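Myosin-I heavy chain (Dictyostelium discoideum, PDB 5EJY) is an actin-based motor with ATPase activity that acts in adhesion and early phagocytosis, this chain being its first MyTH4-FERM tail unit. Local coordinates at residues D83-S86 with P87-F90; L121-R124 with V125-I129. All coordinates share one frame; numbering follows the deposited sequence.

Contact 1: residues D83-S86 with P87-F90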
ATOM      1  N   ASP A  83     -23.291   8.238  -1.668  1.00 47.72           N
ATOM      2  CA  ASP A  83     -24.455   8.373  -0.805  1.00 46.10           C
ATOM      3  C   ASP A  83     -24.835   7.020  -0.197  1.00 43.11           C
ATOM      4  O   ASP A  83     -25.086   6.908   1.005  1.00 41.97           O
ATOM      5  CB  ASP A  83     -25.628   8.954  -1.599  1.00 52.44           C
ATOM      6  CG  ASP A  83     -26.857   9.179  -0.742  1.00 53.73           C
ATOM      7  OD1 ASP A  83     -26.701   9.585   0.428  1.00 62.13           O
ATOM      8  OD2 ASP A  83     -27.978   8.942  -1.236  1.00 62.70           O
ATOM      9  N   PHE A  84     -24.866   5.992  -1.037  1.00 40.56           N
ATOM     10  CA  PHE A  84     -25.212   4.646  -0.602  1.00 39.17           C
ATOM     11  C   PHE A  84     -24.344   4.149   0.557  1.00 38.10           C
ATOM     12  O   PHE A  84     -24.823   3.468   1.460  1.00 33.66           O
ATOM     13  CB  PHE A  84     -25.087   3.678  -1.774  1.00 42.17           C
ATOM     14  CG  PHE A  84     -25.463   2.266  -1.436  1.00 41.49           C
ATOM     15  CD1 PHE A  84     -26.793   1.910  -1.285  1.00 45.15           C
ATOM     16  CD2 PHE A  84     -24.489   1.294  -1.278  1.00 37.48           C
ATOM     17  CE1 PHE A  84     -27.151   0.615  -0.976  1.00 36.32           C
ATOM     18  CE2 PHE A  84     -24.836  -0.013  -0.969  1.00 40.25           C
ATOM     19  CZ  PHE A  84     -26.173  -0.354  -0.818  1.00 44.85           C
ATOM     20  N   TYR A  85     -23.062   4.483   0.523  1.00 34.84           N
ATOM     21  CA  TYR A  85     -22.128   3.996   1.534  1.00 34.18           C
ATOM     22  C   TYR A  85     -21.904   4.949   2.699  1.00 34.11           C
ATOM     23  O   TYR A  85     -21.241   4.589   3.672  1.00 31.58           O
ATOM     24  CB  TYR A  85     -20.793   3.611   0.891  1.00 29.06           C
ATOM     25  CG  TYR A  85     -20.904   2.346   0.091  1.00 29.92           C
ATOM     26  CD1 TYR A  85     -21.104   1.127   0.721  1.00 27.71           C
ATOM     27  CD2 TYR A  85     -20.840   2.366  -1.297  1.00 32.51           C
ATOM     28  CE1 TYR A  85     -21.229  -0.044  -0.005  1.00 28.06           C
ATOM     29  CE2 TYR A  85     -20.958   1.204  -2.033  1.00 31.65           C
ATOM     30  CZ  TYR A  85     -21.151   0.004  -1.384  1.00 33.61           C
ATOM     31  OH  TYR A  85     -21.260  -1.153  -2.105  1.00 31.71           O
ATOM     32  N   SER A  86     -22.458   6.155   2.609  1.00 35.74           N
ATOM     33  CA  SER A  86     -22.269   7.142   3.665  1.00 34.70           C
ATOM     34  C   SER A  86     -22.630   6.646   5.078  1.00 30.30           C
ATOM     35  O   SER A  86     -21.882   6.903   6.026  1.00 32.02           O
ATOM     36  CB  SER A  86     -22.972   8.470   3.334  1.00 40.57           C
ATOM     37  OG  SER A  86     -24.374   8.310   3.233  1.00 42.52           O
ATOM     38  N   PRO A  87     -23.763   5.939   5.235  1.00 32.51           N
ATOM     39  CA  PRO A  87     -24.016   5.431   6.592  1.00 32.65           C
ATOM     40  C   PRO A  87     -22.978   4.394   7.025  1.00 28.28           C
ATOM     41  O   PRO A  87     -22.664   4.307   8.213  1.00 25.46           O
ATOM     42  CB  PRO A  87     -25.405   4.782   6.479  1.00 32.55           C
ATOM     43  CG  PRO A  87     -25.560   4.466   5.019  1.00 34.55           C
ATOM     44  CD  PRO A  87     -24.835   5.570   4.294  1.00 33.60           C
ATOM     45  N   VAL A  88     -22.461   3.619   6.072  1.00 26.26           N
ATOM     46  CA  VAL A  88     -21.409   2.642   6.354  1.00 27.70           C
ATOM     47  C   VAL A  88     -20.112   3.331   6.805  1.00 26.75           C
ATOM     48  O   VAL A  88     -19.493   2.936   7.799  1.00 25.94           O
ATOM     49  CB  VAL A  88     -21.139   1.728   5.136  1.00 29.56           C
ATOM     50  CG1 VAL A  88     -19.979   0.785   5.412  1.00 25.12           C
ATOM     51  CG2 VAL A  88     -22.384   0.937   4.787  1.00 27.22           C
ATOM     52  N   LYS A  89     -19.719   4.375   6.083  1.00 24.83           N
ATOM     53  CA  LYS A  89     -18.533   5.150   6.429  1.00 28.15           C
ATOM     54  C   LYS A  89     -18.637   5.718   7.840  1.00 26.49           C
ATOM     55  O   LYS A  89     -17.666   5.735   8.597  1.00 24.42           O
ATOM     56  CB  LYS A  89     -18.347   6.295   5.425  1.00 28.51           C
ATOM     57  CG  LYS A  89     -17.970   5.852   4.021  1.00 38.47           C
ATOM     58  CD  LYS A  89     -16.579   5.247   3.987  1.00 42.00           C
ATOM     59  CE  LYS A  89     -16.118   4.967   2.559  1.00 41.72           C
ATOM     60  NZ  LYS A  89     -15.622   6.170   1.841  1.00 41.78           N
ATOM     61  N   PHE A  90     -19.822   6.195   8.195  1.00 26.71           N
ATOM     62  CA  PHE A  90     -20.019   6.743   9.526  1.00 27.23           C
ATOM     63  C   PHE A  90     -19.735   5.679  10.595  1.00 24.44           C
ATOM     64  O   PHE A  90     -18.945   5.889  11.526  1.00 24.55           O
ATOM     65  CB  PHE A  90     -21.443   7.283   9.666  1.00 31.88           C
ATOM     66  CG  PHE A  90     -21.732   7.867  11.017  1.00 33.05           C
ATOM     67  CD1 PHE A  90     -21.509   9.209  11.268  1.00 41.06           C
ATOM     68  CD2 PHE A  90     -22.225   7.073  12.037  1.00 31.92           C
ATOM     69  CE1 PHE A  90     -21.773   9.751  12.514  1.00 44.13           C
ATOM     70  CE2 PHE A  90     -22.486   7.607  13.290  1.00 31.98           C
ATOM     71  CZ  PHE A  90     -22.268   8.946  13.527  1.00 40.47           C
TER
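S86 and P87 form a local proline kink inside helix 81-97 of the MyTH4 domain, where one turn is joined to the next with fewer backbone bonds than usual. P87 has no amide hydrogen, and its CD lies 3.6 Å from D83 O, filling the place of a helical donor. The side chain of S86 partly compensates at D83 O. With OG turned between its own backbone N and carbonyl carbon (chi1 63°), the hydroxyl folds back and donates to D83 O at 2.7 Å, while S86 N reaches the same oxygen at 3.2 Å. An alanine here lacks OG, and D83 O, which the proline cannot serve, would probably be left relying on the longer bond from S86 N. This serine-proline pairing gives way to regular alpha-helical bonding, as K89 N binds Y85 O at 2.9 Å and F90 N binds S86 O at 3.1 Å. On the inner side, V88 CG2 approaches the edge of the Y85 ring near its plane, 4.3 Å from CD1, and F84 CD2 sits over the centre of one face of that ring. Helices 189-196, 53-70 and 119-133 pack on Y85, P87 and V88 respectively. K89 NZ forms a salt bridge with E272.

Contact 2: residues L121-R124 with V125-I129; sequences LNIR and VWELI
The indole of W126 meets N122 along its edge, where N122 O approaches CD1 at 3.2 Å near the ring plane, while I129 CD1 rests 3.5 Å above one face, offset toward the rim. Also in that plane, at the edge, is a water that accepts from both W126 NE1 and N122 ND2, tying ring and amide together although their planes stand 84° apart. The N122-W126 pair is an i to i+4 contact along helix 119-133 of the helical MyTH4 domain, backed by the regular bonds from V125, W126, E127 and L128 N to the carbonyls one turn earlier. Helices 143-155 and 161-180 also pack against W126. On another side of the helix, R124 and E127, an i to i+3 pair, run side by side with their guanidinium and carboxylate planes 28° apart. The direct salt bridge from R124 NE to E127 OE1 is long at 3.7 Å, but a second water accepts from NE at 2.8 Å and donates to E127 OE2 at 2.7 Å. Both groups have further partners: R124 NH1 binds the carbonyls of Y69 and S72, and E127 takes Y69 OH on OE1 and K196 on OE2. The R124 chain, bent at chi2 (-65°), brings its CD to 3.3 Å from E127 OE1.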
ATOM      1  N   LEU A 121     -33.422  -7.731   3.862  1.00 38.07           N
ATOM      2  CA  LEU A 121     -32.877  -6.997   4.993  1.00 36.03           C
ATOM      3  C   LEU A 121     -31.753  -7.787   5.651  1.00 39.93           C
ATOM      4  O   LEU A 121     -30.710  -7.219   6.002  1.00 32.13           O
ATOM      5  CB  LEU A 121     -33.964  -6.667   6.014  1.00 39.33           C
ATOM      6  CG  LEU A 121     -35.090  -5.759   5.519  1.00 43.74           C
ATOM      7  CD1 LEU A 121     -36.034  -5.416   6.660  1.00 43.44           C
ATOM      8  CD2 LEU A 121     -34.530  -4.496   4.889  1.00 41.27           C
ATOM      9  N   ASN A 122     -31.968  -9.091   5.817  1.00 33.97           N
ATOM     10  CA  ASN A 122     -30.959  -9.970   6.407  1.00 35.30           C
ATOM     11  C   ASN A 122     -29.689  -9.870   5.568  1.00 36.62           C
ATOM     12  O   ASN A 122     -28.577  -9.828   6.094  1.00 31.62           O
ATOM     13  CB  ASN A 122     -31.467 -11.419   6.457  1.00 35.17           C
ATOM     14  CG  ASN A 122     -30.897 -12.219   7.639  1.00 41.41           C
ATOM     15  OD1 ASN A 122     -30.795 -11.713   8.758  1.00 44.42           O
ATOM     16  ND2 ASN A 122     -30.537 -13.481   7.390  1.00 41.64           N
ATOM     17  N   ILE A 123     -29.869  -9.813   4.253  1.00 29.91           N
ATOM     18  CA  ILE A 123     -28.750  -9.679   3.328  1.00 34.58           C
ATOM     19  C   ILE A 123     -27.974  -8.374   3.549  1.00 31.40           C
ATOM     20  O   ILE A 123     -26.742  -8.370   3.551  1.00 30.87           O
ATOM     21  CB  ILE A 123     -29.235  -9.763   1.873  1.00 35.27           C
ATOM     22  CG1 ILE A 123     -29.644 -11.204   1.550  1.00 38.18           C
ATOM     23  CG2 ILE A 123     -28.162  -9.294   0.910  1.00 34.55           C
ATOM     24  CD1 ILE A 123     -30.095 -11.403   0.115  1.00 42.48           C
ATOM     25  N   ARG A 124     -28.696  -7.273   3.726  1.00 34.75           N
ATOM     26  CA  ARG A 124     -28.073  -5.986   4.035  1.00 31.07           C
ATOM     27  C   ARG A 124     -27.294  -6.003   5.347  1.00 31.44           C
ATOM     28  O   ARG A 124     -26.199  -5.428   5.433  1.00 28.18           O
ATOM     29  CB  ARG A 124     -29.125  -4.877   4.078  1.00 31.93           C
ATOM     30  CG  ARG A 124     -29.611  -4.458   2.705  1.00 40.36           C
ATOM     31  CD  ARG A 124     -28.478  -3.827   1.918  1.00 40.30           C
ATOM     32  NE  ARG A 124     -28.860  -3.541   0.542  1.00 45.97           N
ATOM     33  CZ  ARG A 124     -29.712  -2.581   0.195  1.00 51.74           C
ATOM     34  NH1 ARG A 124     -30.271  -1.824   1.130  1.00 50.62           N
ATOM     35  NH2 ARG A 124     -30.009  -2.382  -1.085  1.00 55.92           N
ATOM     36  N   VAL A 125     -27.857  -6.630   6.376  1.00 26.92           N
ATOM     37  CA  VAL A 125     -27.163  -6.689   7.659  1.00 27.85           C
ATOM     38  C   VAL A 125     -25.881  -7.500   7.510  1.00 29.35           C
ATOM     39  O   VAL A 125     -24.859  -7.143   8.076  1.00 23.90           O
ATOM     40  CB  VAL A 125     -28.005  -7.309   8.800  1.00 34.43           C
ATOM     41  CG1 VAL A 125     -27.202  -7.279  10.109  1.00 30.27           C
ATOM     42  CG2 VAL A 125     -29.308  -6.562   8.976  1.00 31.60           C
ATOM     43  N   TRP A 126     -25.932  -8.582   6.738  1.00 25.92           N
ATOM     44  CA  TRP A 126     -24.739  -9.413   6.565  1.00 26.53           C
ATOM     45  C   TRP A 126     -23.647  -8.723   5.725  1.00 27.09           C
ATOM     46  O   TRP A 126     -22.452  -8.954   5.940  1.00 23.23           O
ATOM     47  CB  TRP A 126     -25.098 -10.816   6.051  1.00 24.91           C
ATOM     48  CG  TRP A 126     -25.504 -11.715   7.185  1.00 25.77           C
ATOM     49  CD1 TRP A 126     -26.782 -12.014   7.596  1.00 25.97           C
ATOM     50  CD2 TRP A 126     -24.626 -12.384   8.093  1.00 24.41           C
ATOM     51  NE1 TRP A 126     -26.741 -12.844   8.689  1.00 22.32           N
ATOM     52  CE2 TRP A 126     -25.431 -13.088   9.016  1.00 24.90           C
ATOM     53  CE3 TRP A 126     -23.233 -12.464   8.210  1.00 24.27           C
ATOM     54  CZ2 TRP A 126     -24.888 -13.865  10.038  1.00 28.84           C
ATOM     55  CZ3 TRP A 126     -22.694 -13.228   9.224  1.00 22.26           C
ATOM     56  CH2 TRP A 126     -23.520 -13.926  10.127  1.00 25.32           C
ATOM     57  N   GLU A 127     -24.057  -7.859   4.803  1.00 25.84           N
ATOM     58  CA  GLU A 127     -23.116  -6.963   4.127  1.00 24.55           C
ATOM     59  C   GLU A 127     -22.419  -6.030   5.127  1.00 25.10           C
ATOM     60  O   GLU A 127     -21.209  -5.824   5.042  1.00 23.00           O
ATOM     61  CB  GLU A 127     -23.818  -6.138   3.056  1.00 27.07           C
ATOM     62  CG  GLU A 127     -24.247  -6.957   1.818  1.00 29.02           C
ATOM     63  CD  GLU A 127     -25.168  -6.188   0.888  1.00 30.95           C
ATOM     64  OE1 GLU A 127     -25.529  -5.042   1.223  1.00 30.81           O
ATOM     65  OE2 GLU A 127     -25.545  -6.734  -0.175  1.00 33.74           O
ATOM     66  N   LEU A 128     -23.197  -5.455   6.049  1.00 22.65           N
ATOM     67  CA  LEU A 128     -22.651  -4.635   7.130  1.00 26.33           C
ATOM     68  C   LEU A 128     -21.690  -5.411   8.006  1.00 23.90           C
ATOM     69  O   LEU A 128     -20.641  -4.899   8.391  1.00 23.73           O
ATOM     70  CB  LEU A 128     -23.768  -4.074   8.007  1.00 23.34           C
ATOM     71  CG  LEU A 128     -24.664  -3.019   7.361  1.00 27.24           C
ATOM     72  CD1 LEU A 128     -25.799  -2.611   8.310  1.00 27.64           C
ATOM     73  CD2 LEU A 128     -23.829  -1.799   6.954  1.00 28.77           C
ATOM     74  N   ILE A 129     -22.064  -6.640   8.353  1.00 20.66           N
ATOM     75  CA  ILE A 129     -21.191  -7.497   9.139  1.00 22.79           C
ATOM     76  C   ILE A 129     -19.852  -7.670   8.416  1.00 22.82           C
ATOM     77  O   ILE A 129     -18.779  -7.570   9.017  1.00 21.17           O
ATOM     78  CB  ILE A 129     -21.880  -8.867   9.419  1.00 23.59           C
ATOM     79  CG1 ILE A 129     -22.874  -8.726  10.579  1.00 22.55           C
ATOM     80  CG2 ILE A 129     -20.869  -9.930   9.773  1.00 21.24           C
ATOM     81  CD1 ILE A 129     -23.874  -9.940  10.703  1.00 22.37           C
TER
HETATM   82  O   HOH W   1     -29.092 -14.011   9.804  1.00 29.47           O
HETATM   83  O   HOH W   2     -28.036  -5.908  -0.736  1.00 45.55           O

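Overall arrangement
Both contacts lie in the MyTH4 domain, on different helices, with contact 1 on helix 81-97 coming before contact 2 on helix 119-133. Their centres are 14 Å apart and their side chains meet directly: V88 CG2 packs on L128 CD2 at 3.8 Å, and F84 CE1 lies 4.1 Å from R124 NH2. Helix 53-70 joins them further, since Y69 touches F84 and V88 as well as R124, E127 and L128. Helix 189-196 likewise reaches both through K196, which touches Y85 and pairs with E127. The two helices thus pack against each other and share neighbours within the MyTH4 domain, while contact 1 also reaches, through K89, to E272 on helix 264-277 in the RA-like part of the FERM region.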